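Cysteine desulfurase (Fervidobacterium islandicum, PDB 6A6E) probably removes sulfur from L-cysteine with the help of pyridoxal phosphate, giving alanine and an enzyme-bound persulfide that supplies iron-sulfur cluster assembly. Local coordinates at residues Y79-R83 / P280-E284; M105-F109 / L256-L260; P355-S359 / P393-V397; I361-F366 / E415-I420. All coordinates share one frame; numbering follows the deposited sequence.

Contact 1 (Y79-R83 / P280-E284); sequences YEQAR and PYRFE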
loop_
_atom_site.group_PDB
_atom_site.type_symbol
_atom_site.label_atom_id
_atom_site.label_comp_id
_atom_site.label_asym_id
_atom_site.label_seq_id
_atom_site.Cartn_x
_atom_site.Cartn_y
_atom_site.Cartn_z
ATOM N N TYR A 79 -8.283 -9.343 10.259
ATOM C CA TYR A 79 -6.958 -9.199 9.635
ATOM C C TYR A 79 -6.069 -10.421 9.864
ATOM O O TYR A 79 -5.436 -10.942 8.940
ATOM C CB TYR A 79 -6.267 -7.929 10.145
ATOM C CG TYR A 79 -4.957 -7.568 9.519
ATOM C CD1 TYR A 79 -4.876 -6.927 8.262
ATOM C CD2 TYR A 79 -3.748 -7.781 10.223
ATOM C CE1 TYR A 79 -3.626 -6.564 7.733
ATOM C CE2 TYR A 79 -2.512 -7.401 9.699
ATOM C CZ TYR A 79 -2.457 -6.821 8.437
ATOM O OH TYR A 79 -1.197 -6.488 7.994
ATOM N N GLU A 80 -5.939 -10.856 11.107
ATOM C CA GLU A 80 -5.147 -12.081 11.362
ATOM C C GLU A 80 -5.772 -13.344 10.708
ATOM O O GLU A 80 -5.045 -14.186 10.283
ATOM C CB GLU A 80 -5.009 -12.338 12.845
ATOM C CG GLU A 80 -4.140 -11.338 13.671
ATOM C CD GLU A 80 -3.430 -10.097 13.021
ATOM O OE1 GLU A 80 -2.217 -10.150 12.435
ATOM O OE2 GLU A 80 -4.066 -8.989 13.296
ATOM N N GLN A 81 -7.104 -13.443 10.627
ATOM C CA GLN A 81 -7.763 -14.525 9.874
ATOM C C GLN A 81 -7.331 -14.467 8.406
ATOM O O GLN A 81 -7.051 -15.506 7.815
ATOM C CB GLN A 81 -9.276 -14.504 9.997
ATOM C CG GLN A 81 -9.724 -14.950 11.418
ATOM C CD GLN A 81 -11.235 -14.840 11.645
ATOM O OE1 GLN A 81 -11.924 -14.049 11.001
ATOM N NE2 GLN A 81 -11.749 -15.631 12.570
ATOM N N ALA A 82 -7.219 -13.254 7.832
ATOM C CA ALA A 82 -6.777 -13.146 6.448
ATOM C C ALA A 82 -5.341 -13.665 6.270
ATOM O O ALA A 82 -5.068 -14.349 5.276
ATOM C CB ALA A 82 -6.920 -11.736 5.941
ATOM N N ARG A 83 -4.444 -13.345 7.207
ATOM C CA ARG A 83 -3.070 -13.787 7.140
ATOM C C ARG A 83 -3.037 -15.324 7.065
ATOM O O ARG A 83 -2.247 -15.942 6.289
ATOM C CB ARG A 83 -2.252 -13.307 8.352
ATOM C CG ARG A 83 -0.747 -13.532 8.206
ATOM C CD ARG A 83 0.050 -13.290 9.493
ATOM N NE ARG A 83 -0.229 -11.970 10.076
ATOM C CZ ARG A 83 0.225 -10.792 9.630
ATOM N NH1 ARG A 83 1.025 -10.705 8.555
ATOM N NH2 ARG A 83 -0.117 -9.679 10.262
ATOM N N PRO A 280 4.987 -12.060 12.586
ATOM C CA PRO A 280 5.359 -11.351 11.347
ATOM C C PRO A 280 5.398 -9.823 11.482
ATOM O O PRO A 280 5.777 -9.100 10.548
ATOM C CB PRO A 280 4.171 -11.684 10.432
ATOM C CG PRO A 280 2.986 -11.820 11.351
ATOM C CD PRO A 280 3.563 -12.439 12.609
ATOM N N TYR A 281 5.019 -9.356 12.658
ATOM C CA TYR A 281 4.735 -7.942 12.938
ATOM C C TYR A 281 5.971 -7.084 12.813
ATOM O O TYR A 281 5.902 -5.878 12.484
ATOM C CB TYR A 281 4.134 -7.801 14.348
ATOM C CG TYR A 281 2.986 -8.749 14.655
ATOM C CD1 TYR A 281 1.802 -8.741 13.883
ATOM C CD2 TYR A 281 3.078 -9.669 15.694
ATOM C CE1 TYR A 281 0.793 -9.632 14.146
ATOM C CE2 TYR A 281 2.042 -10.553 15.967
ATOM C CZ TYR A 281 0.914 -10.511 15.198
ATOM O OH TYR A 281 -0.082 -11.386 15.499
ATOM N N ARG A 282 7.121 -7.696 13.071
ATOM C CA ARG A 282 8.407 -7.073 12.772
ATOM C C ARG A 282 8.544 -6.402 11.409
ATOM O O ARG A 282 9.323 -5.415 11.264
ATOM C CB ARG A 282 9.507 -8.129 12.913
ATOM C CG ARG A 282 10.895 -7.653 12.605
ATOM C CD ARG A 282 11.918 -8.793 12.822
ATOM N NE ARG A 282 11.827 -9.150 14.207
ATOM C CZ ARG A 282 12.398 -10.201 14.777
ATOM N NH1 ARG A 282 13.153 -11.067 14.077
ATOM N NH2 ARG A 282 12.179 -10.375 16.073
ATOM N N PHE A 283 7.863 -6.951 10.399
ATOM C CA PHE A 283 8.009 -6.492 9.036
ATOM C C PHE A 283 6.788 -5.752 8.492
ATOM O O PHE A 283 6.721 -5.505 7.287
ATOM C CB PHE A 283 8.385 -7.652 8.113
ATOM C CG PHE A 283 9.667 -8.318 8.518
ATOM C CD1 PHE A 283 10.839 -7.646 8.389
ATOM C CD2 PHE A 283 9.673 -9.548 9.130
ATOM C CE1 PHE A 283 12.023 -8.194 8.779
ATOM C CE2 PHE A 283 10.870 -10.131 9.537
ATOM C CZ PHE A 283 12.057 -9.443 9.366
ATOM N N GLU A 284 5.884 -5.378 9.396
ATOM C CA GLU A 284 4.724 -4.501 9.117
ATOM C C GLU A 284 4.763 -3.171 9.876
ATOM O O GLU A 284 4.418 -3.117 11.013
ATOM C CB GLU A 284 3.411 -5.261 9.391
ATOM C CG GLU A 284 3.241 -6.415 8.374
ATOM C CD GLU A 284 1.994 -7.305 8.521
ATOM O OE1 GLU A 284 1.066 -6.992 9.329
ATOM O OE2 GLU A 284 1.908 -8.284 7.735
#
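E284 OE1 accepts two hydrogen bonds, from Y79 OH at 2.7 Å and from R83 NH2 at 3.1 Å, the two donors reaching it from opposite faces of the carboxylate. The other oxygen, OE2, takes an almost straight bond from R83 NH1 at 2.7 Å, so the guanidinium holds the carboxylate end-on, one nitrogen to each oxygen. The two planes are 35° apart rather than flush, yet both oxygens stay close to the guanidinium plane. R83 NH2 also gives a hydrogen to E80 OE1 (3.1 Å) one helical turn back, completing a network in which one arginine serves two acids. Arginine suits the place because its flat group can spend its edge on carboxylates and offer a face to an apolar neighbour: P280 CG sits over its centre, 3.4 Å from R83 CZ. E80 OE1 in turn lies at the edge of the Y281 ring, 3.5 Å from CE1. R83 and E284 are buried and paired, which probably keeps E284 ionised, while E80 is partly exposed. Backbone atoms of strand 97-100 add to this, I97 O accepting from R83 NH1 and F99 N donating to E284 OE2, and so helix 70-90 and the loop leading to helix 290-306 meet at this edge strand of the seven-stranded sheet.

Contact 2 (M105-F109 / L256-L260); sequences MGINF and LEPFL
F109 and F259 meet by mutual CH-pi contact. F109 CA stands over one face of the F259 ring, 3.7 Å from its centroid, while F259 CB stands over a face of the F109 ring, 3.9 Å from that centroid. The rings themselves lie oblique, their planes 51° apart. With its CG anti to the backbone N (chi1 -179°), F259 lays its ring along the helix backbone, where N108 O also rests above the same face, and L260 CD2 packs on the opposite one. Phenylalanine fits because a broad flat ring can cover a helix surface without needing a polar partner. At the margins, L256 CD1 touches the edge of the F109 ring at CE1 (4.0 Å), and M105 CE meets L260 CD1 tip to tip at 3.9 Å. An alanine in place of F259 is likely to leave a gap beside the helix and strip F109 CA of its aromatic cover. Further out, K116 NZ bonds the carbonyls of P258 and F259, S113 OG that of E257, and the F259 ring meets F259 of the second subunit. Segment 256-260 is therefore a loop laid along helix 103-116, between helix 250-253 and strand 268-269, at the dimer interface.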
loop_
_atom_site.group_PDB
_atom_site.type_symbol
_atom_site.label_atom_id
_atom_site.label_comp_id
_atom_site.label_asym_id
_atom_site.label_seq_id
_atom_site.Cartn_x
_atom_site.Cartn_y
_atom_site.Cartn_z
ATOM N N MET A 105 6.997 -3.733 -4.071
ATOM C CA MET A 105 7.497 -3.423 -2.716
ATOM C C MET A 105 8.252 -4.608 -2.111
ATOM O O MET A 105 9.314 -4.453 -1.522
ATOM C CB MET A 105 6.364 -2.987 -1.756
ATOM C CG MET A 105 6.775 -3.074 -0.263
ATOM S SD MET A 105 5.627 -2.295 0.897
ATOM C CE MET A 105 6.146 -2.998 2.495
ATOM N N GLY A 106 7.676 -5.796 -2.196
ATOM C CA GLY A 106 8.355 -7.023 -1.763
ATOM C C GLY A 106 9.771 -7.220 -2.248
ATOM O O GLY A 106 10.650 -7.510 -1.456
ATOM N N ILE A 107 10.017 -7.024 -3.531
ATOM C CA ILE A 107 11.353 -7.144 -4.072
ATOM C C ILE A 107 12.247 -6.062 -3.490
ATOM O O ILE A 107 13.418 -6.302 -3.131
ATOM C CB ILE A 107 11.423 -7.130 -5.630
ATOM C CG1 ILE A 107 10.651 -8.294 -6.274
ATOM C CG2 ILE A 107 12.868 -7.203 -6.135
ATOM C CD1 ILE A 107 11.304 -9.628 -6.041
ATOM N N ASN A 108 11.742 -4.840 -3.446
ATOM C CA ASN A 108 12.557 -3.761 -2.871
ATOM C C ASN A 108 12.913 -4.057 -1.402
ATOM O O ASN A 108 14.037 -3.773 -0.969
ATOM C CB ASN A 108 11.853 -2.403 -2.990
ATOM C CG ASN A 108 11.990 -1.796 -4.369
ATOM O OD1 ASN A 108 12.955 -1.048 -4.632
ATOM N ND2 ASN A 108 11.057 -2.129 -5.285
ATOM N N PHE A 109 11.949 -4.599 -0.653
ATOM C CA PHE A 109 12.115 -4.977 0.735
ATOM C C PHE A 109 13.318 -5.958 0.823
ATOM O O PHE A 109 14.239 -5.792 1.656
ATOM C CB PHE A 109 10.801 -5.570 1.203
ATOM C CG PHE A 109 10.788 -6.219 2.561
ATOM C CD1 PHE A 109 11.738 -7.162 2.962
ATOM C CD2 PHE A 109 9.690 -6.012 3.383
ATOM C CE1 PHE A 109 11.662 -7.795 4.199
ATOM C CE2 PHE A 109 9.596 -6.649 4.622
ATOM C CZ PHE A 109 10.610 -7.523 5.033
ATOM N N LEU A 256 16.618 -11.033 9.593
ATOM C CA LEU A 256 16.638 -9.957 8.602
ATOM C C LEU A 256 16.372 -8.664 9.296
ATOM O O LEU A 256 15.429 -8.621 10.104
ATOM C CB LEU A 256 15.525 -10.134 7.576
ATOM C CG LEU A 256 15.639 -10.842 6.268
ATOM C CD1 LEU A 256 14.360 -10.496 5.464
ATOM C CD2 LEU A 256 16.901 -10.456 5.507
ATOM N N GLU A 257 17.171 -7.629 9.019
ATOM C CA GLU A 257 16.833 -6.250 9.385
ATOM C C GLU A 257 15.470 -5.795 8.713
ATOM O O GLU A 257 15.257 -6.032 7.524
ATOM C CB GLU A 257 17.954 -5.280 8.973
ATOM C CG GLU A 257 17.697 -3.768 9.241
ATOM C CD GLU A 257 17.778 -3.349 10.706
ATOM O OE1 GLU A 257 18.200 -4.146 11.548
ATOM O OE2 GLU A 257 17.363 -2.229 11.041
ATOM N N PRO A 258 14.581 -5.149 9.477
ATOM C CA PRO A 258 13.300 -4.691 8.845
ATOM C C PRO A 258 13.622 -3.763 7.713
ATOM O O PRO A 258 14.621 -3.013 7.778
ATOM C CB PRO A 258 12.600 -3.960 9.964
ATOM C CG PRO A 258 13.092 -4.665 11.244
ATOM C CD PRO A 258 14.536 -5.032 10.947
ATOM N N PHE A 259 12.786 -3.773 6.683
ATOM C CA PHE A 259 12.904 -2.796 5.603
ATOM C C PHE A 259 12.438 -1.362 6.068
ATOM O O PHE A 259 13.192 -0.409 6.054
ATOM C CB PHE A 259 12.073 -3.305 4.374
ATOM C CG PHE A 259 12.124 -2.432 3.211
ATOM C CD1 PHE A 259 13.241 -1.668 2.958
ATOM C CD2 PHE A 259 11.005 -2.282 2.399
ATOM C CE1 PHE A 259 13.306 -0.826 1.871
ATOM C CE2 PHE A 259 11.074 -1.459 1.280
ATOM C CZ PHE A 259 12.213 -0.754 1.026
ATOM N N LEU A 260 11.178 -1.255 6.430
ATOM C CA LEU A 260 10.554 -0.076 6.931
ATOM C C LEU A 260 10.416 -0.105 8.458
ATOM O O LEU A 260 10.226 -1.188 9.072
ATOM C CB LEU A 260 9.149 0.059 6.351
ATOM C CG LEU A 260 8.980 -0.027 4.830
ATOM C CD1 LEU A 260 7.526 0.186 4.378
ATOM C CD2 LEU A 260 9.923 0.933 4.187
#

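Contact 3 (P355-S359 / P393-V397); sequences PHDVS and PNSTV
The first turn of helix 355-366 comes up against the start of strand 396-400 and the turn before it, the backbones being nearest at P355 and V397, whose CA atoms are 5.4 Å apart. P355 does most of the touching. Its ring meets P393 obliquely, CD lying 3.7 Å from P393 CG, while its CG approaches S395 OG at 3.6 Å. On the strand side, V397 CG2 rests 3.6 Å from P355 CA. Proline is well placed at a helix start, where the first-turn nitrogens have no carbonyl of a preceding turn to bond, and its rigid ring gives a compact apolar surface. V397 has CG1 anti to the backbone N (chi1 -179°), which spreads its two methyls over the helix: CG2 reaches V358 CB at 3.7 Å as well as P355, and CG1 lies 4.0 Å from S359 OG. That hydroxyl is satisfied elsewhere, by T370 on strand 368-373. Putting a glycine at P355 would probably open a gap between P393 and V397 and free the helix start to flex. T396, whose CB points away from the helix, bonds H375 through OG1. The strand is thus two-sided in its chemistry: apolar V397 seats the helix by van der Waals contact alone, whereas T396 presents a polar group to the other face of the sheet.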
loop_
_atom_site.group_PDB
_atom_site.type_symbol
_atom_site.label_atom_id
_atom_site.label_comp_id
_atom_site.label_asym_id
_atom_site.label_seq_id
_atom_site.Cartn_x
_atom_site.Cartn_y
_atom_site.Cartn_z
ATOM N N PRO A 355 2.301 -2.575 -33.071
ATOM C CA PRO A 355 1.537 -3.153 -31.937
ATOM C C PRO A 355 0.407 -2.290 -31.395
ATOM O O PRO A 355 -0.686 -2.794 -31.234
ATOM C CB PRO A 355 2.619 -3.419 -30.901
ATOM C CG PRO A 355 3.829 -3.698 -31.720
ATOM C CD PRO A 355 3.742 -2.747 -32.889
ATOM N N HIS A 356 0.612 -1.008 -31.212
ATOM C CA HIS A 356 -0.496 -0.103 -30.749
ATOM C C HIS A 356 -1.688 -0.045 -31.661
ATOM O O HIS A 356 -2.806 0.036 -31.168
ATOM C CB HIS A 356 -0.035 1.347 -30.372
ATOM C CG HIS A 356 -0.939 2.031 -29.357
ATOM N ND1 HIS A 356 -0.749 3.332 -28.922
ATOM C CD2 HIS A 356 -2.039 1.581 -28.699
ATOM C CE1 HIS A 356 -1.681 3.642 -28.037
ATOM N NE2 HIS A 356 -2.475 2.594 -27.885
ATOM N N ASP A 357 -1.477 -0.118 -32.983
ATOM C CA ASP A 357 -2.621 -0.235 -33.911
ATOM C C ASP A 357 -3.378 -1.537 -33.713
ATOM O O ASP A 357 -4.587 -1.557 -33.825
ATOM C CB ASP A 357 -2.190 -0.152 -35.383
ATOM C CG ASP A 357 -1.547 1.175 -35.740
ATOM O OD1 ASP A 357 -1.931 2.191 -35.101
ATOM O OD2 ASP A 357 -0.643 1.179 -36.625
ATOM N N VAL A 358 -2.675 -2.650 -33.467
ATOM C CA VAL A 358 -3.370 -3.948 -33.187
ATOM C C VAL A 358 -4.284 -3.817 -31.969
ATOM O O VAL A 358 -5.454 -4.149 -32.049
ATOM C CB VAL A 358 -2.386 -5.112 -33.017
ATOM C CG1 VAL A 358 -3.106 -6.398 -32.653
ATOM C CG2 VAL A 358 -1.567 -5.313 -34.276
ATOM N N SER A 359 -3.741 -3.288 -30.849
ATOM C CA SER A 359 -4.517 -3.142 -29.647
ATOM C C SER A 359 -5.641 -2.092 -29.845
ATOM O O SER A 359 -6.746 -2.240 -29.296
ATOM C CB SER A 359 -3.600 -2.767 -28.466
ATOM O OG SER A 359 -2.811 -3.869 -28.084
ATOM N N PRO A 393 9.295 -4.274 -34.048
ATOM C CA PRO A 393 8.979 -2.949 -33.563
ATOM C C PRO A 393 9.451 -2.655 -32.167
ATOM O O PRO A 393 9.080 -1.644 -31.637
ATOM C CB PRO A 393 7.453 -2.927 -33.633
ATOM C CG PRO A 393 7.055 -4.341 -33.474
ATOM C CD PRO A 393 8.105 -5.138 -34.143
ATOM N N ASN A 394 10.239 -3.525 -31.555
ATOM C CA ASN A 394 10.777 -3.295 -30.185
ATOM C C ASN A 394 9.735 -3.255 -29.083
ATOM O O ASN A 394 9.937 -2.641 -28.034
ATOM C CB ASN A 394 11.663 -2.058 -30.157
ATOM C CG ASN A 394 12.927 -2.253 -30.979
ATOM O OD1 ASN A 394 13.520 -3.351 -31.018
ATOM N ND2 ASN A 394 13.326 -1.201 -31.665
ATOM N N SER A 395 8.657 -3.983 -29.350
ATOM C CA SER A 395 7.500 -4.086 -28.520
ATOM C C SER A 395 6.662 -5.192 -29.084
ATOM O O SER A 395 6.964 -5.706 -30.184
ATOM C CB SER A 395 6.679 -2.786 -28.500
ATOM O OG SER A 395 6.512 -2.281 -29.801
ATOM N N THR A 396 5.619 -5.588 -28.336
ATOM C CA THR A 396 4.710 -6.648 -28.783
ATOM C C THR A 396 3.312 -6.361 -28.331
ATOM O O THR A 396 3.088 -5.475 -27.526
ATOM C CB THR A 396 5.084 -8.082 -28.255
ATOM O OG1 THR A 396 4.501 -8.278 -26.964
ATOM C CG2 THR A 396 6.599 -8.304 -28.197
ATOM N N VAL A 397 2.390 -7.147 -28.856
ATOM C CA VAL A 397 1.041 -7.170 -28.433
ATOM C C VAL A 397 0.978 -8.371 -27.457
ATOM O O VAL A 397 1.706 -9.360 -27.629
ATOM C CB VAL A 397 0.076 -7.403 -29.621
ATOM C CG1 VAL A 397 -1.369 -7.414 -29.170
ATOM C CG2 VAL A 397 0.235 -6.322 -30.684
#

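Contact 4 (I361-F366 / E415-I420); sequences ILDENF and EGLKYI
I361 lays its CG2 methyl against I420 CG1 at 3.6 Å, the two isoleucines sliding past each other in opposite directions; the same methyl also comes near the Y419 ring. L362 follows, with its branch set among three residues: CG meets I420 CD1 (3.8 Å), CD2 touches G416 CA at 3.8 Å, and CD1 reaches L417 CD2. With no side chain at G416, L362 CD2 can come down onto the backbone at CA. F366, one turn on, uses the same glycine differently. Its CG is anti to the carbonyl carbon, which carries the ring across the opposite helix until G416 CA stands over its centre, 3.6 Å from the centroid and only 7° off the normal. The ring's edge turns toward the face of Y419 in an offset edge-to-face pair, planes 70° apart, with F366 CZ 3.5 Å from Y419 CB. E415 OE2 lies at another part of that edge, 3.7 Å from F366 CE2. The helix segments cross at 105°, their axes 10.0 Å apart, a steep helix-helix packing within the C-terminal alpha/beta region of this fold type I PLP enzyme, where both helices lie beside the six-stranded sheet.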
loop_
_atom_site.group_PDB
_atom_site.type_symbol
_atom_site.label_atom_id
_atom_site.label_comp_id
_atom_site.label_asym_id
_atom_site.label_seq_id
_atom_site.Cartn_x
_atom_site.Cartn_y
_atom_site.Cartn_z
ATOM N N ILE A 361 -7.340 -1.272 -32.632
ATOM C CA ILE A 361 -8.449 -1.786 -33.481
ATOM C C ILE A 361 -9.180 -2.902 -32.729
ATOM O O ILE A 361 -10.407 -2.895 -32.652
ATOM C CB ILE A 361 -7.956 -2.255 -34.877
ATOM C CG1 ILE A 361 -7.468 -1.071 -35.699
ATOM C CG2 ILE A 361 -9.078 -2.989 -35.597
ATOM C CD1 ILE A 361 -6.493 -1.424 -36.825
ATOM N N LEU A 362 -8.435 -3.774 -32.067
ATOM C CA LEU A 362 -9.066 -4.842 -31.218
ATOM C C LEU A 362 -10.039 -4.285 -30.224
ATOM O O LEU A 362 -11.222 -4.767 -30.129
ATOM C CB LEU A 362 -8.026 -5.727 -30.512
ATOM C CG LEU A 362 -7.301 -6.664 -31.443
ATOM C CD1 LEU A 362 -6.313 -7.514 -30.678
ATOM C CD2 LEU A 362 -8.311 -7.559 -32.090
ATOM N N ASP A 363 -9.629 -3.211 -29.565
ATOM C CA ASP A 363 -10.487 -2.549 -28.581
ATOM C C ASP A 363 -11.701 -1.757 -29.188
ATOM O O ASP A 363 -12.852 -1.920 -28.772
ATOM C CB ASP A 363 -9.637 -1.586 -27.694
ATOM C CG ASP A 363 -10.499 -0.677 -26.811
ATOM O OD1 ASP A 363 -11.244 -1.126 -25.907
ATOM O OD2 ASP A 363 -10.442 0.535 -27.019
ATOM N N GLU A 364 -11.448 -0.911 -30.173
ATOM C CA GLU A 364 -12.522 -0.052 -30.653
ATOM C C GLU A 364 -13.536 -0.871 -31.493
ATOM O O GLU A 364 -14.750 -0.758 -31.297
ATOM C CB GLU A 364 -11.956 1.117 -31.433
ATOM C CG GLU A 364 -12.760 2.384 -31.200
ATOM C CD GLU A 364 -12.551 3.367 -32.310
ATOM O OE1 GLU A 364 -13.390 3.350 -33.235
ATOM O OE2 GLU A 364 -11.544 4.141 -32.267
ATOM N N ASN A 365 -13.033 -1.759 -32.330
ATOM C CA ASN A 365 -13.870 -2.470 -33.311
ATOM C C ASN A 365 -14.265 -3.861 -32.890
ATOM O O ASN A 365 -15.164 -4.405 -33.502
ATOM C CB ASN A 365 -13.182 -2.506 -34.674
ATOM C CG ASN A 365 -12.864 -1.090 -35.170
ATOM O OD1 ASN A 365 -11.759 -0.578 -35.007
ATOM N ND2 ASN A 365 -13.872 -0.417 -35.673
ATOM N N PHE A 366 -13.628 -4.444 -31.855
ATOM C CA PHE A 366 -14.018 -5.795 -31.389
ATOM C C PHE A 366 -14.229 -5.938 -29.880
ATOM O O PHE A 366 -14.553 -7.002 -29.422
ATOM C CB PHE A 366 -13.010 -6.823 -31.837
ATOM C CG PHE A 366 -12.941 -6.975 -33.303
ATOM C CD1 PHE A 366 -12.128 -6.124 -34.066
ATOM C CD2 PHE A 366 -13.669 -7.976 -33.927
ATOM C CE1 PHE A 366 -12.084 -6.261 -35.451
ATOM C CE2 PHE A 366 -13.638 -8.112 -35.300
ATOM C CZ PHE A 366 -12.849 -7.268 -36.071
ATOM N N GLU A 415 -10.719 -13.572 -34.811
ATOM C CA GLU A 415 -11.522 -12.870 -35.809
ATOM C C GLU A 415 -11.004 -11.428 -35.947
ATOM O O GLU A 415 -10.854 -10.893 -37.051
ATOM C CB GLU A 415 -13.015 -12.860 -35.397
ATOM C CG GLU A 415 -13.903 -11.952 -36.236
ATOM C CD GLU A 415 -15.344 -11.824 -35.711
ATOM O OE1 GLU A 415 -15.793 -12.678 -34.910
ATOM O OE2 GLU A 415 -16.050 -10.859 -36.105
ATOM N N GLY A 416 -10.742 -10.780 -34.806
ATOM C CA GLY A 416 -10.166 -9.446 -34.801
ATOM C C GLY A 416 -8.853 -9.324 -35.517
ATOM O O GLY A 416 -8.644 -8.360 -36.301
ATOM N N LEU A 417 -7.948 -10.266 -35.271
ATOM C CA LEU A 417 -6.651 -10.186 -35.861
ATOM C C LEU A 417 -6.734 -10.366 -37.404
ATOM O O LEU A 417 -5.955 -9.759 -38.151
ATOM C CB LEU A 417 -5.720 -11.277 -35.285
ATOM C CG LEU A 417 -5.280 -11.035 -33.809
ATOM C CD1 LEU A 417 -4.392 -12.155 -33.270
ATOM C CD2 LEU A 417 -4.574 -9.705 -33.633
ATOM N N LYS A 418 -7.604 -11.281 -37.841
ATOM C CA LYS A 418 -7.785 -11.520 -39.290
ATOM C C LYS A 418 -8.222 -10.262 -39.993
ATOM O O LYS A 418 -7.680 -9.947 -41.050
ATOM C CB LYS A 418 -8.805 -12.624 -39.498
ATOM C CG LYS A 418 -8.134 -13.948 -39.298
ATOM C CD LYS A 418 -9.137 -15.085 -39.247
ATOM C CE LYS A 418 -8.409 -16.395 -39.442
ATOM N NZ LYS A 418 -9.257 -17.489 -38.957
ATOM N N TYR A 419 -9.210 -9.579 -39.388
ATOM C CA TYR A 419 -9.700 -8.289 -39.810
ATOM C C TYR A 419 -8.616 -7.268 -39.927
ATOM O O TYR A 419 -8.617 -6.447 -40.875
ATOM C CB TYR A 419 -10.748 -7.761 -38.831
ATOM C CG TYR A 419 -11.272 -6.399 -39.205
ATOM C CD1 TYR A 419 -10.550 -5.251 -38.915
ATOM C CD2 TYR A 419 -12.490 -6.263 -39.883
ATOM C CE1 TYR A 419 -11.013 -4.009 -39.289
ATOM C CE2 TYR A 419 -12.971 -5.024 -40.249
ATOM C CZ TYR A 419 -12.225 -3.913 -39.955
ATOM O OH TYR A 419 -12.688 -2.685 -40.320
ATOM N N ILE A 420 -7.731 -7.237 -38.926
ATOM C CA ILE A 420 -6.638 -6.256 -38.920
ATOM C C ILE A 420 -5.675 -6.565 -40.090
ATOM O O ILE A 420 -5.142 -5.641 -40.719
ATOM C CB ILE A 420 -5.868 -6.192 -37.548
ATOM C CG1 ILE A 420 -6.753 -5.553 -36.480
ATOM C CG2 ILE A 420 -4.581 -5.370 -37.689
ATOM C CD1 ILE A 420 -6.423 -5.926 -35.067
#

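In the fold
From the N terminus, helix 70-90 enters first, and contact 1 closes a loop of nearly two hundred residues when the chain returns at 280-284. Contact 2 opens and closes inside that loop, joining 105-109 to 256-260; the two touch where F283 packs on F109, and together they tie helices 70-90 and 103-116 to loops beside the seven-stranded, PLP-binding part of the fold. The chain then passes to the six-stranded sheet. Contacts 3 and 4 come after both in the chain and cross each other, since helix 355-366 supplies the first segment of both and strand 396-400 and helix 407-423 the second. They touch at V358, while contacts 1 and 3 have centres about 41 Å apart.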